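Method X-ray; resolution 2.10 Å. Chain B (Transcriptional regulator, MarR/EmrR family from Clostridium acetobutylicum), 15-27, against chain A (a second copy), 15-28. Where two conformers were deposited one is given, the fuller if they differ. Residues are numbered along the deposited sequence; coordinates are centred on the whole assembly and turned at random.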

# COMPACT_ATOMS: atom_id res chain seq x y z
N TYR B 15 5.26 7.76 -13.42
CA TYR B 15 6.06 7.23 -12.32
C TYR B 15 5.19 6.52 -11.28
O TYR B 15 5.52 5.40 -10.85
CB TYR B 15 6.83 8.31 -11.56
CG TYR B 15 7.99 8.99 -12.24
CD1 TYR B 15 9.04 8.27 -12.82
CD2 TYR B 15 8.11 10.38 -12.18
CE1 TYR B 15 10.16 8.96 -13.41
CE2 TYR B 15 9.19 11.04 -12.77
CZ TYR B 15 10.23 10.32 -13.36
OH TYR B 15 11.27 11.04 -13.90
N SER B 16 4.10 7.18 -10.88
CA SER B 16 3.20 6.64 -9.88
C SER B 16 2.58 5.32 -10.35
O SER B 16 2.44 4.38 -9.57
CB SER B 16 2.06 7.61 -9.60
OG SER B 16 2.54 8.79 -9.03
N TYR B 17 2.19 5.27 -11.61
CA TYR B 17 1.67 4.03 -12.20
C TYR B 17 2.64 2.86 -12.00
O TYR B 17 2.25 1.78 -11.56
CB TYR B 17 1.41 4.20 -13.69
CG TYR B 17 0.95 2.92 -14.33
CD1 TYR B 17 -0.40 2.54 -14.31
CD2 TYR B 17 1.86 2.05 -14.91
CE1 TYR B 17 -0.81 1.33 -14.87
CE2 TYR B 17 1.46 0.87 -15.49
CZ TYR B 17 0.13 0.50 -15.45
OH TYR B 17 -0.22 -0.68 -16.03
N LEU B 18 3.90 3.08 -12.34
CA LEU B 18 4.91 2.03 -12.29
C LEU B 18 5.25 1.64 -10.88
O LEU B 18 5.38 0.45 -10.58
CB LEU B 18 6.20 2.45 -13.02
CG LEU B 18 5.95 2.59 -14.51
CD1 LEU B 18 7.02 3.43 -15.19
CD2 LEU B 18 5.80 1.21 -15.21
N ILE B 19 5.40 2.63 -10.01
CA ILE B 19 5.65 2.38 -8.61
C ILE B 19 4.52 1.53 -8.00
O ILE B 19 4.79 0.55 -7.29
CB ILE B 19 5.87 3.69 -7.81
CG1 ILE B 19 7.20 4.32 -8.20
CG2 ILE B 19 5.86 3.41 -6.31
CD1 ILE B 19 7.33 5.86 -7.93
N ARG B 20 3.26 1.85 -8.30
CA ARG B 20 2.13 1.06 -7.72
C ARG B 20 2.01 -0.32 -8.35
O ARG B 20 1.65 -1.27 -7.69
CB ARG B 20 0.80 1.78 -7.95
CG ARG B 20 0.70 3.14 -7.30
CD ARG B 20 -0.54 3.87 -7.82
NE ARG B 20 -1.54 4.07 -6.77
CZ ARG B 20 -2.01 5.25 -6.38
NH1 ARG B 20 -1.59 6.40 -6.93
NH2 ARG B 20 -2.94 5.30 -5.42
N SER B 21 2.25 -0.41 -9.66
CA SER B 21 2.21 -1.67 -10.39
C SER B 21 3.26 -2.64 -9.86
O SER B 21 2.95 -3.80 -9.55
CB SER B 21 2.47 -1.40 -11.86
OG SER B 21 2.42 -2.57 -12.61
N ILE B 22 4.49 -2.15 -9.72
CA ILE B 22 5.57 -2.93 -9.13
C ILE B 22 5.23 -3.33 -7.68
O ILE B 22 5.27 -4.53 -7.30
CB ILE B 22 6.92 -2.19 -9.22
CG1 ILE B 22 7.41 -2.10 -10.67
CG2 ILE B 22 7.99 -2.92 -8.45
CD1 ILE B 22 8.43 -0.98 -10.87
N GLY B 23 4.84 -2.35 -6.87
CA GLY B 23 4.34 -2.63 -5.50
C GLY B 23 3.29 -3.71 -5.37
O GLY B 23 3.36 -4.60 -4.49
N MSE B 24 2.26 -3.60 -6.21
CA MSE B 24 1.14 -4.53 -6.18
C MSE B 24 1.62 -5.91 -6.65
O MSE B 24 1.18 -6.94 -6.10
CB MSE B 24 -0.07 -4.00 -6.99
CG MSE B 24 -0.85 -2.81 -6.32
SE MSE B 24 -2.52 -2.16 -7.21
CE MSE B 24 -2.70 -0.43 -6.30
N LYS B 25 2.52 -5.96 -7.64
CA LYS B 25 3.08 -7.24 -8.10
C LYS B 25 3.94 -7.92 -7.01
O LYS B 25 3.88 -9.14 -6.84
CB LYS B 25 3.93 -7.07 -9.37
CG LYS B 25 3.12 -6.87 -10.62
CD LYS B 25 4.00 -6.50 -11.83
CE LYS B 25 3.15 -6.19 -13.05
NZ LYS B 25 3.94 -5.84 -14.23
N LEU B 26 4.74 -7.14 -6.29
CA LEU B 26 5.55 -7.69 -5.20
C LEU B 26 4.64 -8.24 -4.09
O LEU B 26 4.82 -9.37 -3.63
CB LEU B 26 6.48 -6.65 -4.60
CG LEU B 26 7.54 -6.04 -5.53
CD1 LEU B 26 8.28 -4.94 -4.83
CD2 LEU B 26 8.51 -7.09 -6.04
N LYS B 27 3.67 -7.44 -3.69
CA LYS B 27 2.76 -7.81 -2.64
C LYS B 27 1.92 -9.03 -2.98
O LYS B 27 1.63 -9.83 -2.11
CB LYS B 27 1.82 -6.65 -2.28
CG LYS B 27 1.13 -6.86 -0.92
CD LYS B 27 -0.15 -6.05 -0.79
CE LYS B 27 -0.74 -6.17 0.64
NZ LYS B 27 -2.23 -6.22 0.61
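Chain A, residues 15-28: YSYLIRSIGMKLKT

A single water joins the two helices at the centre of a largely apolar contact, donating hydrogen bonds to the backbone carbonyls A:Ile19 O (2.9 Å) and B:Ile19 O (2.8 Å); no direct hydrogen bond crosses between the stretches. Chain A enters already helical, and a type I turn spans A:Lys25 to A:Thr28, whereas chain B remains helical throughout. The helices cross obliquely, with 123° between their N-to-C directions (signed crossing angle -123°) and axes 9.2 Å apart at their closest. The backbones come closest in register where each glycine faces an arginine: CA of A:Gly23 lies 5.7 Å from CA of B:Arg20, and CA of A:Arg20 lies 5.9 Å from CA of B:Gly23. A:Ile19 (chi1 m, chi2 t) fits as a knob among B:Ile19, B:Ile22, B:Gly23 and B:Leu26, its CG2 3.8 Å from B:Gly23 N and its CD1 4.0 Å from B:Ile22 CG2. Reciprocally, B:Ile19 CD1 meets A:Ile22 CG2 at 4.1 Å. The flanks differ. A:Leu26 CD2 approaches B:Ser16 OG to 3.6 Å, and its CB covers one face of the B:Arg20 guanidinium, while A:Lys27 CE comes within 3.8 Å of B:Arg20 NH2. At the other end, A:Ser16 OG is 4.4 Å from B:Leu26 CD1, a looser contact.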

# COMPACT_ATOMS: atom_id res chain seq x y z
N TYR A 15 15.04 -2.44 -1.58
CA TYR A 15 14.22 -2.05 -2.73
C TYR A 15 12.72 -2.23 -2.43
O TYR A 15 11.93 -1.33 -2.68
CB TYR A 15 14.59 -2.82 -3.99
CG TYR A 15 15.97 -2.55 -4.55
CD1 TYR A 15 16.26 -1.36 -5.19
CD2 TYR A 15 16.95 -3.51 -4.49
CE1 TYR A 15 17.51 -1.13 -5.72
CE2 TYR A 15 18.21 -3.30 -5.02
CZ TYR A 15 18.48 -2.11 -5.63
OH TYR A 15 19.73 -1.91 -6.14
N SER A 16 12.32 -3.40 -1.91
CA SER A 16 10.91 -3.61 -1.56
C SER A 16 10.43 -2.62 -0.53
O SER A 16 9.34 -2.08 -0.65
CB SER A 16 10.65 -5.02 -1.03
OG SER A 16 11.30 -5.98 -1.82
N TYR A 17 11.26 -2.33 0.46
CA TYR A 17 10.89 -1.35 1.45
C TYR A 17 10.67 0.04 0.84
O TYR A 17 9.67 0.70 1.11
CB TYR A 17 11.95 -1.27 2.56
CG TYR A 17 11.67 -0.13 3.48
CD1 TYR A 17 10.76 -0.26 4.52
CD2 TYR A 17 12.29 1.11 3.30
CE1 TYR A 17 10.46 0.81 5.36
CE2 TYR A 17 12.00 2.19 4.14
CZ TYR A 17 11.09 2.03 5.17
OH TYR A 17 10.80 3.07 6.01
N LEU A 18 11.58 0.47 -0.01
CA LEU A 18 11.42 1.80 -0.64
C LEU A 18 10.20 1.87 -1.58
O LEU A 18 9.47 2.85 -1.60
CB LEU A 18 12.70 2.17 -1.38
CG LEU A 18 13.90 2.40 -0.45
CD1 LEU A 18 15.21 2.44 -1.24
CD2 LEU A 18 13.67 3.69 0.34
N ILE A 19 9.96 0.81 -2.33
CA ILE A 19 8.80 0.76 -3.22
C ILE A 19 7.49 0.80 -2.45
O ILE A 19 6.61 1.57 -2.79
CB ILE A 19 8.91 -0.44 -4.16
CG1 ILE A 19 10.01 -0.15 -5.16
CG2 ILE A 19 7.61 -0.67 -4.92
CD1 ILE A 19 10.58 -1.34 -5.79
N ARG A 20 7.40 0.05 -1.36
CA ARG A 20 6.18 0.05 -0.52
C ARG A 20 5.92 1.41 0.12
O ARG A 20 4.78 1.89 0.14
CB ARG A 20 6.30 -0.98 0.60
CG ARG A 20 6.11 -2.42 0.17
CD ARG A 20 5.83 -3.34 1.40
NE ARG A 20 6.82 -3.19 2.47
CZ ARG A 20 7.95 -3.90 2.60
NH1 ARG A 20 8.27 -4.86 1.73
NH2 ARG A 20 8.76 -3.65 3.63
N SER A 21 6.98 2.03 0.61
CA SER A 21 6.89 3.25 1.38
C SER A 21 6.52 4.41 0.46
O SER A 21 5.58 5.17 0.75
CB SER A 21 8.21 3.48 2.17
OG SER A 21 8.32 4.81 2.61
N ILE A 22 7.19 4.51 -0.69
CA ILE A 22 6.81 5.52 -1.64
C ILE A 22 5.38 5.28 -2.12
O ILE A 22 4.58 6.22 -2.18
CB ILE A 22 7.77 5.60 -2.86
CG1 ILE A 22 9.17 6.02 -2.42
CG2 ILE A 22 7.22 6.55 -3.90
CD1 ILE A 22 10.27 5.65 -3.44
N GLY A 23 5.05 4.05 -2.44
CA GLY A 23 3.70 3.70 -2.87
C GLY A 23 2.65 4.18 -1.89
O GLY A 23 1.63 4.77 -2.29
N MSE A 24 2.92 3.97 -0.59
CA MSE A 24 2.04 4.44 0.49
C MSE A 24 1.96 5.96 0.54
O MSE A 24 0.90 6.54 0.71
CB MSE A 24 2.49 3.88 1.85
CG MSE A 24 2.11 2.42 2.05
SE MSE A 24 2.76 1.63 3.71
CE MSE A 24 1.73 -0.03 3.65
N LYS A 25 3.09 6.63 0.39
CA LYS A 25 3.08 8.09 0.37
C LYS A 25 2.33 8.71 -0.83
O LYS A 25 1.97 9.89 -0.78
CB LYS A 25 4.49 8.63 0.42
CG LYS A 25 5.15 8.38 1.75
CD LYS A 25 6.59 8.69 1.68
CE LYS A 25 7.26 8.52 3.01
NZ LYS A 25 8.70 8.84 2.91
N LEU A 26 2.11 7.94 -1.90
CA LEU A 26 1.39 8.50 -3.07
C LEU A 26 -0.07 8.84 -2.73
O LEU A 26 -0.72 9.60 -3.44
CB LEU A 26 1.44 7.56 -4.29
CG LEU A 26 2.83 7.35 -4.90
CD1 LEU A 26 2.80 6.22 -5.94
CD2 LEU A 26 3.38 8.61 -5.49
N LYS A 27 -0.54 8.34 -1.59
CA LYS A 27 -1.95 8.45 -1.20
C LYS A 27 -2.25 9.51 -0.15
O LYS A 27 -3.41 9.73 0.19
CB LYS A 27 -2.40 7.08 -0.67
CG LYS A 27 -2.14 5.97 -1.70
CD LYS A 27 -2.20 4.58 -1.09
CE LYS A 27 -2.26 3.51 -2.18
NZ LYS A 27 -2.68 2.19 -1.62
N THR A 28 -1.20 10.15 0.41
CA THR A 28 -1.37 10.97 1.61
C THR A 28 -2.25 12.18 1.33
O THR A 28 -3.25 12.42 2.02
CB THR A 28 -0.00 11.40 2.24
OG1 THR A 28 0.83 10.24 2.41
CG2 THR A 28 -0.19 12.06 3.62
O HOH W 1 4.52 0.71 -4.53